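Local structure of ESX-5 secretion-associated protein EspG5 (Mycobacterium marinum, 6VJ5) at residues C[227-232]-C[287-292]; C[174-179]-C[266-271]; C[9-14]-C[136-141]. The protein acts as a specific chaperone for cognate PE/PPE proteins, prevents aggregation of PE/PPE dimers, and is required for secretion of LipY and PE31/PPE18. All coordinates share one frame; numbering follows the deposited sequence.

In the fold
All three contacts reach the same antiparallel sheet. Contacts 2 and 3 lie at its two outermost strands, on opposite sides of the chain's centre, with centres 37 Å apart. Contact 1 sits on the inner strand 221-231, its centre about 23 Å from that of contact 2 and 26 Å from that of contact 3. Contact 2 is buried, whereas contacts 1 and 3 are partly buried. The chemistry follows the place in the fold. Contacts 2 and 3 join strands through backbone hydrogen bonds, with apolar side chains in contact 2 and a threonine pair in contact 3. In contact 1 one glutamine side chain binds the backbone of a loop.

Contact 1: C[227-232]-C[287-292]; sequences ARQYRD and DTLPYG
Gln229 reaches from strand 221-231 into the turn made by 289-292. Its CB lies 3.9 Å from both Leu289 CD2 and Tyr291 CD2. Beyond CG the chain is extended, with CD anti to CA (chi2 178°). CD passes Tyr291 CB at 3.6 Å, and the amide plane is only 17° from the plane of the Tyr291 ring. At the tip, OE1 accepts a 2.7 Å hydrogen bond from Tyr291 N, bent to 136° at the hydrogen. Gln229 NE2 donates to Gly292 O in a straighter bond of 3.0 Å. This acceptor lies in the amide plane.

Apolar contacts complete the interface. Leu289 CD2 meets Ala227 CB at 3.8 Å. Arg231 CB makes a CH-pi contact with the Tyr291 ring, 3.9 Å from its centroid. The other face of that ring is covered by Pro290 CG, over its centre. Arg228 is directed to the other side of the strand and forms a salt bridge with Glu32.

Leu289 to Gly292 form a type I beta turn. Both ends of the buried Gln229 amide are used on its backbone. Between these two segments the polar tie is thus made by a neutral side chain, with apolar packing beside it.

Contact 2: C[174-179]-C[266-271]; sequences VPLEEM and AWLAIC
Ala266 O receives the hydrogen bond of Leu176 N, 3.0 Å long and nearly straight. The donor lies above the carbonyl plane, 35° out of it. Ala266 CB also faces Leu176 CD2, but loosely.

Trp267 follows, with its CA near Val174 O in a CA-H...O contact. Its CG is anti to the carbonyl carbon and beside the backbone N (chi1 -66°). The six-membered part of the indole comes against the other segment. There CZ3 is 3.9 Å from Pro175 CD, and CE3 is 3.6 Å from Val174 C. Val174 N lies at the ring edge, in plane.

Leu268 is paired with Val174 by two backbone bonds of 2.9 Å, from Val174 N to Leu268 O and from Leu268 N to Val174 O. Its side chain shares a face of the sheet with Val174. Leu268 CB meets Leu176 CD1 at 3.9 Å, and its CD2 meets Met179 CG. The Met179 and Leu268 side chains cross at about a right angle.

Ile270 points to the same apolar cluster. Its CD1 touches Val174 CG2 at 3.9 Å and Met179 CE at 4.0 Å. Met179 comes to it tip to tip. The methionine chain is bent at chi2 (65°), which places SD.

The segment 174-179 thus turns from strand into helix beside strand 267-272. Pro175 is the N-cap residue, and its O accepts the first-turn bond from Met179 N. Ile204 packs on Val174 and Met179, and helix 206-217 touches Met179 through Leu212 and Ile270 through Thr208. Strand 250-256 flanks strand 267-272 on the side away from strand 172-175.

Contact 3: C[9-14]-C[136-141]; sequences DITVNV and DITVDD
Ile10 and Val12 pair with Val139 and Ile137 through four backbone hydrogen bonds. Ile10 N donates to Val139 O at 3.2 Å, and Val139 N returns a bond to Ile10 O. Val12 N donates to Ile137 O. The return bond from Ile137 N to Val12 O is 2.8 Å and almost straight, at 174°.

Weaker CA-H...O contacts lie between these pairs. Thr138 CA is 3.1 Å from Ile10 O, and Thr11 CA is 3.2 Å from Ile137 O.

The polar side-chain contact is made by Thr11 and Thr138, a non-hydrogen-bonded pair of the sheet. Their side chains cross obliquely, and the two OG1 atoms form a hydrogen bond. The modelled 2.5 Å from Thr11 OG1 to Thr138 OG1 is very short, so the exact length is doubtful. Either hydroxyl could be the donor. In both residues OG1 is anti to the carbonyl carbon (chi1 -68° in Thr11, -72° in Thr138).

At the Asp9 end two carboxylates come close. Asp140 OD2 lies 3.1 Å from Asp9 CB, and the like charges may repel. At the other end Asp136 OD1 lies near Asn13 CB.

Apolar contact is on the other face. Ile10 and Val139 lie side by side and point the same way, with CG1 of Ile10 4.2 Å from CB of Val139. Phe17 of helix 14-23 packs on Val12, Ile137 and Val139, and Val71 of helix 69-79 on Ile10.

The Asn13 side chain N-caps helix 14-23 through Gly16 N. The arrangement is a regular antiparallel strand pair at a sheet edge, with helix 14-23 starting directly from the outermost strand.

Contact 1: C[227-232]-C[287-292]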
loop_
_atom_site.group_PDB
_atom_site.type_symbol
_atom_site.label_atom_id
_atom_site.label_comp_id
_atom_site.label_asym_id
_atom_site.label_seq_id
_atom_site.Cartn_x
_atom_site.Cartn_y
_atom_site.Cartn_z
ATOM N N ALA C 227 -16.451 -9.514 19.996
ATOM C CA ALA C 227 -16.168 -8.139 20.375
ATOM C C ALA C 227 -14.668 -7.915 20.520
ATOM O O ALA C 227 -13.883 -8.856 20.662
ATOM C CB ALA C 227 -16.873 -7.764 21.688
ATOM N N ARG C 228 -14.290 -6.638 20.503
ATOM C CA ARG C 228 -12.900 -6.209 20.594
ATOM C C ARG C 228 -12.834 -4.973 21.480
ATOM O O ARG C 228 -13.666 -4.069 21.358
ATOM C CB ARG C 228 -12.336 -5.919 19.197
ATOM C CG ARG C 228 -10.884 -6.327 19.004
ATOM C CD ARG C 228 -10.529 -6.525 17.515
ATOM N NE ARG C 228 -11.403 -5.765 16.624
ATOM C CZ ARG C 228 -12.076 -6.289 15.604
ATOM N NH1 ARG C 228 -12.851 -5.519 14.862
ATOM N NH2 ARG C 228 -11.960 -7.577 15.307
ATOM N N GLN C 229 -11.855 -4.949 22.384
ATOM C CA GLN C 229 -11.668 -3.855 23.327
ATOM C C GLN C 229 -10.290 -3.233 23.139
ATOM O O GLN C 229 -9.336 -3.908 22.737
ATOM C CB GLN C 229 -11.822 -4.344 24.771
ATOM C CG GLN C 229 -12.635 -3.427 25.659
ATOM C CD GLN C 229 -12.802 -3.978 27.063
ATOM O OE1 GLN C 229 -12.128 -4.932 27.454
ATOM N NE2 GLN C 229 -13.705 -3.381 27.829
ATOM N N TYR C 230 -10.189 -1.936 23.441
ATOM C CA TYR C 230 -8.967 -1.174 23.209
ATOM C C TYR C 230 -8.574 -0.372 24.444
ATOM O O TYR C 230 -9.380 0.402 24.971
ATOM C CB TYR C 230 -9.135 -0.214 22.018
ATOM C CG TYR C 230 -9.480 -0.887 20.710
ATOM C CD1 TYR C 230 -8.493 -1.477 19.935
ATOM C CD2 TYR C 230 -10.789 -0.925 20.246
ATOM C CE1 TYR C 230 -8.796 -2.095 18.740
ATOM C CE2 TYR C 230 -11.103 -1.541 19.047
ATOM C CZ TYR C 230 -10.101 -2.125 18.299
ATOM O OH TYR C 230 -10.394 -2.743 17.106
ATOM N N ARG C 231 -7.325 -0.544 24.884
ATOM C CA ARG C 231 -6.722 0.261 25.940
ATOM C C ARG C 231 -5.399 0.818 25.428
ATOM O O ARG C 231 -4.688 0.156 24.666
ATOM C CB ARG C 231 -6.493 -0.559 27.220
ATOM C CG ARG C 231 -5.828 0.217 28.350
ATOM C CD ARG C 231 -5.436 -0.709 29.501
ATOM N NE ARG C 231 -6.554 -0.978 30.404
ATOM C CZ ARG C 231 -6.524 -1.864 31.396
ATOM N NH1 ARG C 231 -5.432 -2.584 31.617
ATOM N NH2 ARG C 231 -7.592 -2.031 32.164
ATOM N N ASP C 232 -5.063 2.032 25.877
ATOM C CA ASP C 232 -3.939 2.804 25.339
ATOM C C ASP C 232 -3.786 2.540 23.841
ATOM O O ASP C 232 -4.561 3.067 23.035
ATOM C CB ASP C 232 -2.637 2.511 26.109
ATOM C CG ASP C 232 -2.308 1.031 26.215
ATOM O OD1 ASP C 232 -3.055 0.283 26.876
ATOM O OD2 ASP C 232 -1.284 0.617 25.630
ATOM N N ASP C 287 -18.474 -10.291 28.479
ATOM C CA ASP C 287 -17.826 -10.473 29.771
ATOM C C ASP C 287 -16.499 -11.209 29.664
ATOM O O ASP C 287 -15.795 -11.328 30.674
ATOM C CB ASP C 287 -18.762 -11.210 30.731
ATOM C CG ASP C 287 -19.984 -10.382 31.097
ATOM O OD1 ASP C 287 -19.914 -9.142 30.973
ATOM O OD2 ASP C 287 -21.007 -10.966 31.511
ATOM N N THR C 288 -16.137 -11.695 28.475
ATOM C CA THR C 288 -14.834 -12.303 28.242
ATOM C C THR C 288 -13.851 -11.338 27.587
ATOM O O THR C 288 -12.753 -11.752 27.201
ATOM C CB THR C 288 -14.966 -13.560 27.379
ATOM O OG1 THR C 288 -15.643 -13.245 26.155
ATOM C CG2 THR C 288 -15.727 -14.644 28.126
ATOM N N LEU C 289 -14.228 -10.072 27.433
ATOM C CA LEU C 289 -13.297 -9.072 26.941
ATOM C C LEU C 289 -12.154 -8.886 27.939
ATOM O O LEU C 289 -12.340 -9.045 29.151
ATOM C CB LEU C 289 -14.016 -7.746 26.710
ATOM C CG LEU C 289 -14.884 -7.705 25.455
ATOM C CD1 LEU C 289 -15.863 -6.555 25.520
ATOM C CD2 LEU C 289 -13.998 -7.592 24.225
ATOM N N PRO C 290 -10.966 -8.514 27.453
ATOM C CA PRO C 290 -9.787 -8.522 28.340
ATOM C C PRO C 290 -9.737 -7.366 29.325
ATOM O O PRO C 290 -9.144 -7.527 30.398
ATOM C CB PRO C 290 -8.606 -8.471 27.354
ATOM C CG PRO C 290 -9.173 -7.759 26.144
ATOM C CD PRO C 290 -10.623 -8.192 26.055
ATOM N N TYR C 291 -10.307 -6.205 29.005
ATOM C CA TYR C 291 -10.115 -5.002 29.808
ATOM C C TYR C 291 -11.347 -4.646 30.641
ATOM O O TYR C 291 -11.600 -3.474 30.919
ATOM C CB TYR C 291 -9.725 -3.825 28.914
ATOM C CG TYR C 291 -8.556 -4.101 27.987
ATOM C CD1 TYR C 291 -7.492 -4.901 28.391
ATOM C CD2 TYR C 291 -8.519 -3.567 26.703
ATOM C CE1 TYR C 291 -6.426 -5.159 27.541
ATOM C CE2 TYR C 291 -7.460 -3.819 25.849
ATOM C CZ TYR C 291 -6.415 -4.614 26.272
ATOM O OH TYR C 291 -5.364 -4.863 25.419
ATOM N N GLY C 292 -12.116 -5.648 31.058
ATOM C CA GLY C 292 -13.153 -5.423 32.047
ATOM C C GLY C 292 -14.396 -4.740 31.502
ATOM O O GLY C 292 -14.653 -4.705 30.296
#

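Contact 2: C[174-179]-C[266-271]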
loop_
_atom_site.group_PDB
_atom_site.type_symbol
_atom_site.label_atom_id
_atom_site.label_comp_id
_atom_site.label_asym_id
_atom_site.label_seq_id
_atom_site.Cartn_x
_atom_site.Cartn_y
_atom_site.Cartn_z
ATOM N N VAL C 174 -19.663 -28.840 26.925
ATOM C CA VAL C 174 -18.705 -29.885 26.574
ATOM C C VAL C 174 -17.297 -29.301 26.518
ATOM O O VAL C 174 -17.137 -28.103 26.244
ATOM C CB VAL C 174 -19.081 -30.541 25.236
ATOM C CG1 VAL C 174 -20.428 -31.238 25.344
ATOM C CG2 VAL C 174 -19.113 -29.499 24.124
ATOM N N PRO C 175 -16.257 -30.095 26.777
ATOM C CA PRO C 175 -14.886 -29.581 26.617
ATOM C C PRO C 175 -14.630 -29.160 25.177
ATOM O O PRO C 175 -14.904 -29.907 24.234
ATOM C CB PRO C 175 -14.003 -30.767 27.026
ATOM C CG PRO C 175 -14.890 -31.651 27.856
ATOM C CD PRO C 175 -16.278 -31.480 27.287
ATOM N N LEU C 176 -14.086 -27.954 25.013
ATOM C CA LEU C 176 -13.961 -27.389 23.674
ATOM C C LEU C 176 -12.983 -28.188 22.821
ATOM O O LEU C 176 -13.304 -28.570 21.690
ATOM C CB LEU C 176 -13.524 -25.932 23.754
ATOM C CG LEU C 176 -13.361 -25.237 22.402
ATOM C CD1 LEU C 176 -14.670 -25.223 21.645
ATOM C CD2 LEU C 176 -12.824 -23.832 22.612
ATOM N N GLU C 177 -11.780 -28.450 23.335
ATOM C CA GLU C 177 -10.787 -29.119 22.500
ATOM C C GLU C 177 -11.247 -30.523 22.123
ATOM O O GLU C 177 -11.085 -30.947 20.974
ATOM C CB GLU C 177 -9.421 -29.143 23.189
ATOM C CG GLU C 177 -9.349 -29.800 24.554
ATOM C CD GLU C 177 -7.962 -29.666 25.179
ATOM O OE1 GLU C 177 -7.034 -29.180 24.494
ATOM O OE2 GLU C 177 -7.801 -30.040 26.359
ATOM N N GLU C 178 -11.859 -31.251 23.063
ATOM C CA GLU C 178 -12.430 -32.550 22.712
ATOM C C GLU C 178 -13.579 -32.404 21.719
ATOM O O GLU C 178 -13.779 -33.275 20.863
ATOM C CB GLU C 178 -12.908 -33.285 23.968
ATOM C CG GLU C 178 -11.804 -33.973 24.766
ATOM C CD GLU C 178 -11.112 -33.052 25.761
ATOM O OE1 GLU C 178 -11.339 -31.826 25.704
ATOM O OE2 GLU C 178 -10.341 -33.560 26.606
ATOM N N MET C 179 -14.336 -31.306 21.814
ATOM C CA MET C 179 -15.459 -31.091 20.906
ATOM C C MET C 179 -14.991 -30.784 19.488
ATOM O O MET C 179 -15.586 -31.266 18.514
ATOM C CB MET C 179 -16.334 -29.949 21.425
ATOM C CG MET C 179 -17.524 -29.637 20.550
ATOM S SD MET C 179 -18.684 -31.004 20.510
ATOM C CE MET C 179 -19.852 -30.391 19.302
ATOM N N ALA C 266 -11.180 -24.991 28.116
ATOM C CA ALA C 266 -12.398 -24.199 28.035
ATOM C C ALA C 266 -13.614 -25.078 27.763
ATOM O O ALA C 266 -13.499 -26.243 27.379
ATOM C CB ALA C 266 -12.269 -23.132 26.941
ATOM N N TRP C 267 -14.795 -24.485 27.945
ATOM C CA TRP C 267 -16.071 -25.175 27.790
ATOM C C TRP C 267 -16.905 -24.494 26.714
ATOM O O TRP C 267 -17.026 -23.265 26.704
ATOM C CB TRP C 267 -16.848 -25.192 29.115
ATOM C CG TRP C 267 -16.177 -25.999 30.176
ATOM C CD1 TRP C 267 -15.186 -25.585 31.015
ATOM C CD2 TRP C 267 -16.437 -27.367 30.507
ATOM N NE1 TRP C 267 -14.810 -26.611 31.847
ATOM C CE2 TRP C 267 -15.565 -27.717 31.555
ATOM C CE3 TRP C 267 -17.323 -28.332 30.019
ATOM C CZ2 TRP C 267 -15.552 -28.986 32.125
ATOM C CZ3 TRP C 267 -17.307 -29.595 30.584
ATOM C CH2 TRP C 267 -16.429 -29.909 31.626
ATOM N N LEU C 268 -17.480 -25.296 25.818
ATOM C CA LEU C 268 -18.400 -24.811 24.798
ATOM C C LEU C 268 -19.827 -25.120 25.233
ATOM O O LEU C 268 -20.143 -26.264 25.575
ATOM C CB LEU C 268 -18.111 -25.452 23.439
ATOM C CG LEU C 268 -18.912 -24.893 22.258
ATOM C CD1 LEU C 268 -18.445 -23.487 21.884
ATOM C CD2 LEU C 268 -18.840 -25.824 21.052
ATOM N N ALA C 269 -20.672 -24.097 25.234
ATOM C CA ALA C 269 -22.083 -24.250 25.547
ATOM C C ALA C 269 -22.852 -24.512 24.261
ATOM O O ALA C 269 -22.706 -23.774 23.282
ATOM C CB ALA C 269 -22.622 -22.997 26.237
ATOM N N ILE C 270 -23.646 -25.577 24.259
ATOM C CA ILE C 270 -24.514 -25.926 23.142
ATOM C C ILE C 270 -25.942 -25.760 23.635
ATOM O O ILE C 270 -26.370 -26.468 24.554
ATOM C CB ILE C 270 -24.259 -27.353 22.636
ATOM C CG1 ILE C 270 -22.777 -27.523 22.299
ATOM C CG2 ILE C 270 -25.120 -27.635 21.410
ATOM C CD1 ILE C 270 -22.373 -28.958 22.039
ATOM N N CYS C 271 -26.671 -24.823 23.041
ATOM C CA CYS C 271 -27.939 -24.359 23.577
ATOM C C CYS C 271 -28.947 -24.169 22.459
ATOM O O CYS C 271 -28.565 -23.957 21.303
ATOM C CB CYS C 271 -27.760 -23.028 24.325
ATOM S SG CYS C 271 -26.718 -23.132 25.800
#

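Contact 3: C[9-14]-C[136-141]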
loop_
_atom_site.group_PDB
_atom_site.type_symbol
_atom_site.label_atom_id
_atom_site.label_comp_id
_atom_site.label_asym_id
_atom_site.label_seq_id
_atom_site.Cartn_x
_atom_site.Cartn_y
_atom_site.Cartn_z
ATOM N N ASP C 9 -29.156 8.514 8.274
ATOM C CA ASP C 9 -28.162 7.539 7.852
ATOM C C ASP C 9 -27.582 7.914 6.494
ATOM O O ASP C 9 -28.134 8.734 5.757
ATOM C CB ASP C 9 -28.774 6.137 7.776
ATOM C CG ASP C 9 -29.923 6.057 6.784
ATOM O OD1 ASP C 9 -30.783 6.963 6.799
ATOM O OD2 ASP C 9 -29.964 5.099 5.984
ATOM N N ILE C 10 -26.456 7.284 6.161
ATOM C CA ILE C 10 -25.826 7.466 4.861
ATOM C C ILE C 10 -25.363 6.114 4.341
ATOM O O ILE C 10 -25.208 5.152 5.094
ATOM C CB ILE C 10 -24.626 8.433 4.907
ATOM C CG1 ILE C 10 -23.556 7.896 5.854
ATOM C CG2 ILE C 10 -25.070 9.809 5.351
ATOM C CD1 ILE C 10 -22.256 8.654 5.788
ATOM N N THR C 11 -25.119 6.056 3.035
ATOM C CA THR C 11 -24.620 4.847 2.395
ATOM C C THR C 11 -23.654 5.241 1.291
ATOM O O THR C 11 -24.013 6.001 0.385
ATOM C CB THR C 11 -25.766 4.004 1.833
ATOM O OG1 THR C 11 -26.546 3.480 2.915
ATOM C CG2 THR C 11 -25.221 2.857 0.998
ATOM N N VAL C 12 -22.429 4.726 1.374
ATOM C CA VAL C 12 -21.403 4.970 0.372
ATOM C C VAL C 12 -20.874 3.622 -0.093
ATOM O O VAL C 12 -20.939 2.623 0.625
ATOM C CB VAL C 12 -20.253 5.840 0.919
ATOM C CG1 VAL C 12 -20.790 7.164 1.439
ATOM C CG2 VAL C 12 -19.498 5.093 2.013
ATOM N N ASN C 13 -20.346 3.598 -1.313
ATOM C CA ASN C 13 -19.654 2.405 -1.775
ATOM C C ASN C 13 -18.272 2.336 -1.120
ATOM O O ASN C 13 -17.891 3.189 -0.313
ATOM C CB ASN C 13 -19.589 2.375 -3.303
ATOM C CG ASN C 13 -18.851 3.555 -3.896
ATOM O OD1 ASN C 13 -17.963 4.133 -3.273
ATOM N ND2 ASN C 13 -19.210 3.909 -5.126
ATOM N N VAL C 14 -17.521 1.284 -1.447
ATOM C CA VAL C 14 -16.236 1.061 -0.792
ATOM C C VAL C 14 -15.258 2.177 -1.137
ATOM O O VAL C 14 -14.455 2.599 -0.296
ATOM C CB VAL C 14 -15.683 -0.321 -1.180
ATOM C CG1 VAL C 14 -14.271 -0.516 -0.643
ATOM C CG2 VAL C 14 -16.598 -1.423 -0.664
ATOM N N ASP C 136 -21.439 -1.778 -0.516
ATOM C CA ASP C 136 -22.013 -0.601 0.107
ATOM C C ASP C 136 -21.879 -0.704 1.615
ATOM O O ASP C 136 -22.038 -1.783 2.193
ATOM C CB ASP C 136 -23.479 -0.453 -0.295
ATOM C CG ASP C 136 -23.638 -0.139 -1.764
ATOM O OD1 ASP C 136 -23.073 0.881 -2.210
ATOM O OD2 ASP C 136 -24.297 -0.924 -2.479
ATOM N N ILE C 137 -21.572 0.427 2.238
ATOM C CA ILE C 137 -21.470 0.548 3.683
ATOM C C ILE C 137 -22.445 1.631 4.123
ATOM O O ILE C 137 -22.560 2.675 3.472
ATOM C CB ILE C 137 -20.028 0.879 4.123
ATOM C CG1 ILE C 137 -19.072 -0.255 3.725
ATOM C CG2 ILE C 137 -19.978 1.102 5.625
ATOM C CD1 ILE C 137 -17.614 0.165 3.596
ATOM N N THR C 138 -23.163 1.367 5.212
ATOM C CA THR C 138 -24.145 2.287 5.774
ATOM C C THR C 138 -23.697 2.639 7.183
ATOM O O THR C 138 -23.494 1.744 8.011
ATOM C CB THR C 138 -25.541 1.662 5.800
ATOM O OG1 THR C 138 -26.061 1.583 4.468
ATOM C CG2 THR C 138 -26.492 2.484 6.665
ATOM N N VAL C 139 -23.546 3.934 7.456
ATOM C CA VAL C 139 -23.102 4.428 8.753
ATOM C C VAL C 139 -24.243 5.209 9.387
ATOM O O VAL C 139 -24.957 5.950 8.702
ATOM C CB VAL C 139 -21.840 5.304 8.621
ATOM C CG1 VAL C 139 -21.365 5.764 9.990
ATOM C CG2 VAL C 139 -20.739 4.541 7.897
ATOM N N ASP C 140 -24.408 5.050 10.698
ATOM C CA ASP C 140 -25.504 5.684 11.417
ATOM C C ASP C 140 -25.294 5.460 12.906
ATOM O O ASP C 140 -24.489 4.619 13.316
ATOM C CB ASP C 140 -26.863 5.126 10.972
ATOM C CG ASP C 140 -28.034 5.920 11.528
ATOM O OD1 ASP C 140 -27.904 6.480 12.634
ATOM O OD2 ASP C 140 -29.090 5.985 10.868
ATOM N N ASP C 141 -26.020 6.233 13.709
ATOM C CA ASP C 141 -26.049 6.034 15.149
ATOM C C ASP C 141 -26.917 4.828 15.481
ATOM O O ASP C 141 -27.857 4.491 14.753
ATOM C CB ASP C 141 -26.583 7.281 15.860
ATOM C CG ASP C 141 -25.593 8.434 15.849
ATOM O OD1 ASP C 141 -24.494 8.297 16.430
ATOM O OD2 ASP C 141 -25.917 9.482 15.255
#